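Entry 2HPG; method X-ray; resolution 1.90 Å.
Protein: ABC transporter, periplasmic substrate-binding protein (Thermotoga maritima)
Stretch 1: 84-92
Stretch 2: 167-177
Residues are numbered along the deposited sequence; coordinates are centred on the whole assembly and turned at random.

Stretch 1 84-92: IGVMNLAYF
Stretch 2, residues 167-177: PAWQESIRSLG

Residues 84-88 form a 3-10 segment that begins earlier in the chain, and residues from 167 on form a helix. The register is fixed by two close CA pairs, Leu89 with Ala168 and Ala90 with Ser172, each 5.5 Å CA to CA; both stretches thus advance in roughly the same sense, one step from Leu89 to Ala90 matching four residues of helix. The contact buries 357 Å² in total.

Ile84, Val86 and Met87 (selenomethionine) make no contact. The 3-10 pattern appears in Met87 N to Ile84 O (3.3 Å) and Asn88 N to Gly85 O (3.2 Å). Gly85 offers backbone, its O lying 4.3 Å from Ala168 CB. Asn88 (phi/psi -113/9) points its CB toward the helix, 3.8 Å from Ala168 CB, and its amide lies over one face of the Trp169 indole. Trp169 (chi1 m, chi2 98°) starts away from stretch 1, but its ring swings back.

At Leu89 (phi/psi -89/153; chi1 m, chi2 t) the chain leaves the 3-10 segment. The CB points sideways, yet Leu89 CD2 reaches 4.0 Å from Ala168 CB, an apolar contact, and 3.1 Å from Ser172 OG.

A type II turn spans Leu89 to Phe92, with Ala90 at -53/134 and Tyr91 at 62/8, closed by Phe92 N to Leu89 O (3.2 Å). It presents Ala90 N to the helix, where it donates to Ser172 OG at 3.2 Å and 153°, the one hydrogen bond between the stretches. Ser172 (chi1 m) in turn donates OG to Ala168 O at 2.6 Å, so the hydroxyl relays between turn and helix backbone.

Tyr91 (chi1 m, chi2 102°), at the N-cap of the helix that begins at Phe92, meets Leu176 (chi1 m, chi2 t) at its ring edge, Tyr91 CE1 to Leu176 CD2 4.4 Å. Phe92 is out of reach. Beyond Leu176, Gly177 (135/-1) is the first residue to leave helical phi/psi, in a Schellman motif.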

ATOM      1  N   ILE A  84      -0.780  10.646   9.541  1.00 25.01           N
ATOM      2  CA  ILE A  84      -0.147   9.405   9.067  1.00 24.29           C
ATOM      3  C   ILE A  84      -0.497   9.130   7.589  1.00 23.59           C
ATOM      4  O   ILE A  84       0.230   8.422   6.889  1.00 23.74           O
ATOM      5  CB  ILE A  84      -0.520   8.196   9.959  1.00 24.62           C
ATOM      6  CG1 ILE A  84       0.435   7.016   9.713  1.00 25.61           C
ATOM      7  CG2 ILE A  84      -1.965   7.774   9.745  1.00 24.60           C
ATOM      8  CD1 ILE A  84       0.324   5.926  10.756  1.00 24.43           C
ATOM      9  N   GLY A  85      -1.609   9.711   7.153  1.00 22.47           N
ATOM     10  CA  GLY A  85      -2.085   9.689   5.774  1.00 22.04           C
ATOM     11  C   GLY A  85      -1.160  10.303   4.735  1.00 21.32           C
ATOM     12  O   GLY A  85      -1.324  10.056   3.536  1.00 20.11           O
ATOM     13  N   VAL A  86      -0.170  11.069   5.185  1.00 20.75           N
ATOM     14  CA  VAL A  86       0.851  11.602   4.291  1.00 20.69           C
ATOM     15  C   VAL A  86       1.589  10.483   3.513  1.00 20.60           C
ATOM     16  O   VAL A  86       2.084  10.715   2.397  1.00 20.36           O
ATOM     17  CB  VAL A  86       1.873  12.513   5.064  1.00 20.61           C
ATOM     18  CG1 VAL A  86       2.812  11.688   5.876  1.00 19.32           C
ATOM     19  CG2 VAL A  86       2.632  13.421   4.069  1.00 20.46           C
HETATM   20  N   MSE A  87       1.635   9.276   4.082  1.00 20.28           N
HETATM   21  CA  MSE A  87       2.375   8.166   3.461  1.00 20.68           C
HETATM   22  C   MSE A  87       1.647   7.474   2.287  1.00 20.19           C
HETATM   23  O   MSE A  87       2.201   6.543   1.694  1.00 19.32           O
HETATM   24  CB  MSE A  87       2.783   7.148   4.516  1.00 20.56           C
HETATM   25  CG  MSE A  87       3.496   7.796   5.697  1.00 20.76           C
HETATM   26 SE   MSE A  87       4.376   6.595   6.895  0.80 24.96          SE
HETATM   27  CE  MSE A  87       4.972   5.225   5.651  1.00 22.28           C
ATOM     28  N   ASN A  88       0.448   7.935   1.947  1.00 19.88           N
ATOM     29  CA  ASN A  88      -0.297   7.428   0.772  1.00 20.82           C
ATOM     30  C   ASN A  88      -0.444   8.492  -0.314  1.00 20.82           C
ATOM     31  O   ASN A  88      -1.173   8.309  -1.305  1.00 21.26           O
ATOM     32  CB  ASN A  88      -1.688   6.906   1.185  1.00 21.08           C
ATOM     33  CG  ASN A  88      -2.045   5.577   0.509  1.00 22.56           C
ATOM     34  OD1 ASN A  88      -2.117   5.491  -0.711  1.00 25.83           O
ATOM     35  ND2 ASN A  88      -2.217   4.544   1.300  1.00 21.14           N
ATOM     36  N   LEU A  89       0.256   9.605  -0.138  1.00 20.32           N
ATOM     37  CA  LEU A  89       0.189  10.680  -1.099  1.00 20.02           C
ATOM     38  C   LEU A  89       1.233  10.511  -2.215  1.00 19.53           C
ATOM     39  O   LEU A  89       2.283   9.861  -2.035  1.00 18.94           O
ATOM     40  CB  LEU A  89       0.298  12.047  -0.389  1.00 20.26           C
ATOM     41  CG  LEU A  89      -0.987  12.518   0.287  1.00 21.64           C
ATOM     42  CD1 LEU A  89      -0.767  13.883   0.902  1.00 24.00           C
ATOM     43  CD2 LEU A  89      -2.129  12.588  -0.686  1.00 24.10           C
ATOM     44  N   ALA A  90       0.903  11.070  -3.376  1.00 19.51           N
ATOM     45  CA  ALA A  90       1.738  10.950  -4.570  1.00 19.65           C
ATOM     46  C   ALA A  90       3.157  11.375  -4.271  1.00 19.57           C
ATOM     47  O   ALA A  90       3.369  12.384  -3.628  1.00 19.71           O
ATOM     48  CB  ALA A  90       1.165  11.780  -5.728  1.00 19.38           C
ATOM     49  N   TYR A  91       4.111  10.564  -4.723  1.00 19.42           N
ATOM     50  CA  TYR A  91       5.565  10.812  -4.595  1.00 19.47           C
ATOM     51  C   TYR A  91       6.144  10.895  -3.192  1.00 19.67           C
ATOM     52  O   TYR A  91       7.323  11.201  -3.068  1.00 19.60           O
ATOM     53  CB  TYR A  91       6.022  12.027  -5.432  1.00 19.38           C
ATOM     54  CG  TYR A  91       5.826  11.775  -6.894  1.00 18.99           C
ATOM     55  CD1 TYR A  91       4.759  12.332  -7.572  1.00 18.57           C
ATOM     56  CD2 TYR A  91       6.671  10.912  -7.588  1.00 17.46           C
ATOM     57  CE1 TYR A  91       4.550  12.056  -8.909  1.00 19.15           C
ATOM     58  CE2 TYR A  91       6.468  10.647  -8.942  1.00 16.70           C
ATOM     59  CZ  TYR A  91       5.420  11.227  -9.588  1.00 18.07           C
ATOM     60  OH  TYR A  91       5.200  10.945 -10.927  1.00 18.24           O
ATOM     61  N   PHE A  92       5.361  10.574  -2.156  1.00 19.46           N
ATOM     62  CA  PHE A  92       5.877  10.543  -0.782  1.00 19.04           C
ATOM     63  C   PHE A  92       7.272   9.906  -0.655  1.00 19.56           C
ATOM     64  O   PHE A  92       8.181  10.503  -0.070  1.00 19.89           O
ATOM     65  CB  PHE A  92       4.883   9.856   0.200  1.00 18.79           C
ATOM     66  CG  PHE A  92       5.472   9.620   1.578  1.00 18.58           C
ATOM     67  CD1 PHE A  92       5.502  10.650   2.515  1.00 19.51           C
ATOM     68  CD2 PHE A  92       6.045   8.402   1.905  1.00 18.08           C
ATOM     69  CE1 PHE A  92       6.087  10.457   3.771  1.00 17.28           C
ATOM     70  CE2 PHE A  92       6.649   8.198   3.140  1.00 19.29           C
ATOM     71  CZ  PHE A  92       6.653   9.226   4.091  1.00 17.92           C
ATOM     72  N   PRO A 167      -9.562   9.639   0.070  1.00 21.42           N
ATOM     73  CA  PRO A 167      -9.026  10.941  -0.299  1.00 21.16           C
ATOM     74  C   PRO A 167      -7.546  11.012  -0.683  1.00 20.54           C
ATOM     75  O   PRO A 167      -7.230  11.742  -1.597  1.00 21.99           O
ATOM     76  CB  PRO A 167      -9.287  11.797   0.960  1.00 21.14           C
ATOM     77  CG  PRO A 167     -10.446  11.179   1.585  1.00 20.74           C
ATOM     78  CD  PRO A 167     -10.322   9.714   1.337  1.00 21.55           C
ATOM     79  N   ALA A 168      -6.644  10.304  -0.001  1.00 20.75           N
ATOM     80  CA  ALA A 168      -5.226  10.360  -0.375  1.00 19.65           C
ATOM     81  C   ALA A 168      -5.015  10.018  -1.857  1.00 19.13           C
ATOM     82  O   ALA A 168      -4.254  10.681  -2.554  1.00 19.14           O
ATOM     83  CB  ALA A 168      -4.390   9.452   0.512  1.00 19.62           C
ATOM     84  N   TRP A 169      -5.713   8.998  -2.335  1.00 18.84           N
ATOM     85  CA  TRP A 169      -5.655   8.613  -3.750  1.00 18.32           C
ATOM     86  C   TRP A 169      -6.348   9.599  -4.683  1.00 18.02           C
ATOM     87  O   TRP A 169      -5.777  10.029  -5.690  1.00 16.78           O
ATOM     88  CB  TRP A 169      -6.341   7.276  -3.957  1.00 17.69           C
ATOM     89  CG  TRP A 169      -5.903   6.142  -3.096  1.00 17.31           C
ATOM     90  CD1 TRP A 169      -6.518   5.712  -1.960  1.00 17.61           C
ATOM     91  CD2 TRP A 169      -4.845   5.190  -3.362  1.00 16.00           C
ATOM     92  NE1 TRP A 169      -5.894   4.580  -1.482  1.00 16.84           N
ATOM     93  CE2 TRP A 169      -4.863   4.247  -2.318  1.00 16.32           C
ATOM     94  CE3 TRP A 169      -3.885   5.062  -4.373  1.00 16.11           C
ATOM     95  CZ2 TRP A 169      -3.959   3.169  -2.254  1.00 17.67           C
ATOM     96  CZ3 TRP A 169      -2.997   3.994  -4.322  1.00 16.79           C
ATOM     97  CH2 TRP A 169      -3.031   3.068  -3.255  1.00 17.59           C
ATOM     98  N   GLN A 170      -7.602   9.925  -4.362  1.00 18.38           N
ATOM     99  CA  GLN A 170      -8.424  10.771  -5.222  1.00 18.94           C
ATOM    100  C   GLN A 170      -7.777  12.133  -5.423  1.00 19.95           C
ATOM    101  O   GLN A 170      -7.638  12.610  -6.553  1.00 20.52           O
ATOM    102  CB  GLN A 170      -9.837  10.924  -4.656  1.00 18.20           C
ATOM    103  CG  GLN A 170     -10.632   9.633  -4.540  1.00 17.53           C
ATOM    104  CD  GLN A 170     -11.170   9.135  -5.843  1.00 17.03           C
ATOM    105  OE1 GLN A 170     -11.873   9.861  -6.525  1.00 18.48           O
ATOM    106  NE2 GLN A 170     -10.877   7.875  -6.186  1.00 15.22           N
ATOM    107  N   GLU A 171      -7.369  12.754  -4.326  1.00 21.45           N
ATOM    108  CA  GLU A 171      -6.771  14.094  -4.366  1.00 21.92           C
ATOM    109  C   GLU A 171      -5.420  14.101  -5.046  1.00 21.80           C
ATOM    110  O   GLU A 171      -5.095  15.046  -5.732  1.00 22.02           O
ATOM    111  CB  GLU A 171      -6.602  14.635  -2.948  1.00 22.95           C
ATOM    112  CG  GLU A 171      -7.913  14.834  -2.223  1.00 26.51           C
ATOM    113  CD  GLU A 171      -8.701  16.006  -2.746  1.00 30.68           C
ATOM    114  OE1 GLU A 171      -8.096  16.901  -3.389  1.00 31.35           O
ATOM    115  OE2 GLU A 171      -9.939  16.025  -2.518  1.00 35.59           O
ATOM    116  N   SER A 172      -4.633  13.050  -4.834  1.00 21.72           N
ATOM    117  CA  SER A 172      -3.360  12.876  -5.524  1.00 21.79           C
ATOM    118  C   SER A 172      -3.528  12.826  -7.055  1.00 21.97           C
ATOM    119  O   SER A 172      -2.881  13.591  -7.777  1.00 21.92           O
ATOM    120  CB  SER A 172      -2.670  11.605  -5.030  1.00 21.97           C
ATOM    121  OG  SER A 172      -2.161  11.795  -3.721  1.00 20.90           O
ATOM    122  N   ILE A 173      -4.395  11.938  -7.537  1.00 21.79           N
ATOM    123  CA  ILE A 173      -4.618  11.779  -8.977  1.00 21.75           C
ATOM    124  C   ILE A 173      -5.230  13.025  -9.596  1.00 22.50           C
ATOM    125  O   ILE A 173      -4.894  13.411 -10.739  1.00 22.77           O
ATOM    126  CB  ILE A 173      -5.491  10.537  -9.284  1.00 21.56           C
ATOM    127  CG1 ILE A 173      -4.733   9.247  -8.927  1.00 20.30           C
ATOM    128  CG2 ILE A 173      -5.913  10.513 -10.740  1.00 20.58           C
ATOM    129  CD1 ILE A 173      -3.318   9.167  -9.479  1.00 19.41           C
ATOM    130  N   ARG A 174      -6.111  13.672  -8.842  1.00 22.70           N
ATOM    131  CA  ARG A 174      -6.647  14.980  -9.248  1.00 23.27           C
ATOM    132  C   ARG A 174      -5.558  16.050  -9.368  1.00 22.77           C
ATOM    133  O   ARG A 174      -5.541  16.810 -10.317  1.00 22.48           O
ATOM    134  CB  ARG A 174      -7.738  15.436  -8.277  1.00 23.04           C
ATOM    135  CG  ARG A 174      -8.453  16.693  -8.696  1.00 23.51           C
ATOM    136  CD  ARG A 174      -9.591  16.986  -7.738  1.00 25.75           C
ATOM    137  NE  ARG A 174     -10.191  18.308  -7.939  1.00 30.22           N
ATOM    138  CZ  ARG A 174      -9.713  19.450  -7.431  1.00 31.66           C
ATOM    139  NH1 ARG A 174      -8.597  19.461  -6.717  1.00 32.95           N
ATOM    140  NH2 ARG A 174     -10.353  20.605  -7.649  1.00 30.85           N
ATOM    141  N   SER A 175      -4.646  16.108  -8.410  1.00 22.84           N
ATOM    142  CA  SER A 175      -3.592  17.113  -8.442  1.00 23.42           C
ATOM    143  C   SER A 175      -2.594  16.903  -9.596  1.00 23.56           C
ATOM    144  O   SER A 175      -2.026  17.873 -10.109  1.00 23.57           O
ATOM    145  CB  SER A 175      -2.846  17.140  -7.113  1.00 23.92           C
ATOM    146  OG  SER A 175      -1.945  16.052  -7.050  1.00 26.27           O
ATOM    147  N   LEU A 176      -2.381  15.645 -10.000  1.00 23.38           N
ATOM    148  CA  LEU A 176      -1.511  15.318 -11.152  1.00 22.88           C
ATOM    149  C   LEU A 176      -2.104  15.742 -12.490  1.00 22.94           C
ATOM    150  O   LEU A 176      -1.372  15.950 -13.458  1.00 23.71           O
ATOM    151  CB  LEU A 176      -1.201  13.823 -11.187  1.00 22.50           C
ATOM    152  CG  LEU A 176      -0.381  13.306 -10.011  1.00 22.62           C
ATOM    153  CD1 LEU A 176       0.038  11.845 -10.212  1.00 21.97           C
ATOM    154  CD2 LEU A 176       0.820  14.188  -9.771  1.00 20.87           C
ATOM    155  N   GLY A 177      -3.422  15.857 -12.550  1.00 22.96           N
ATOM    156  CA  GLY A 177      -4.106  16.468 -13.699  1.00 22.25           C
ATOM    157  C   GLY A 177      -5.314  15.729 -14.221  1.00 22.27           C
ATOM    158  O   GLY A 177      -5.968  16.194 -15.157  1.00 21.82           O
TER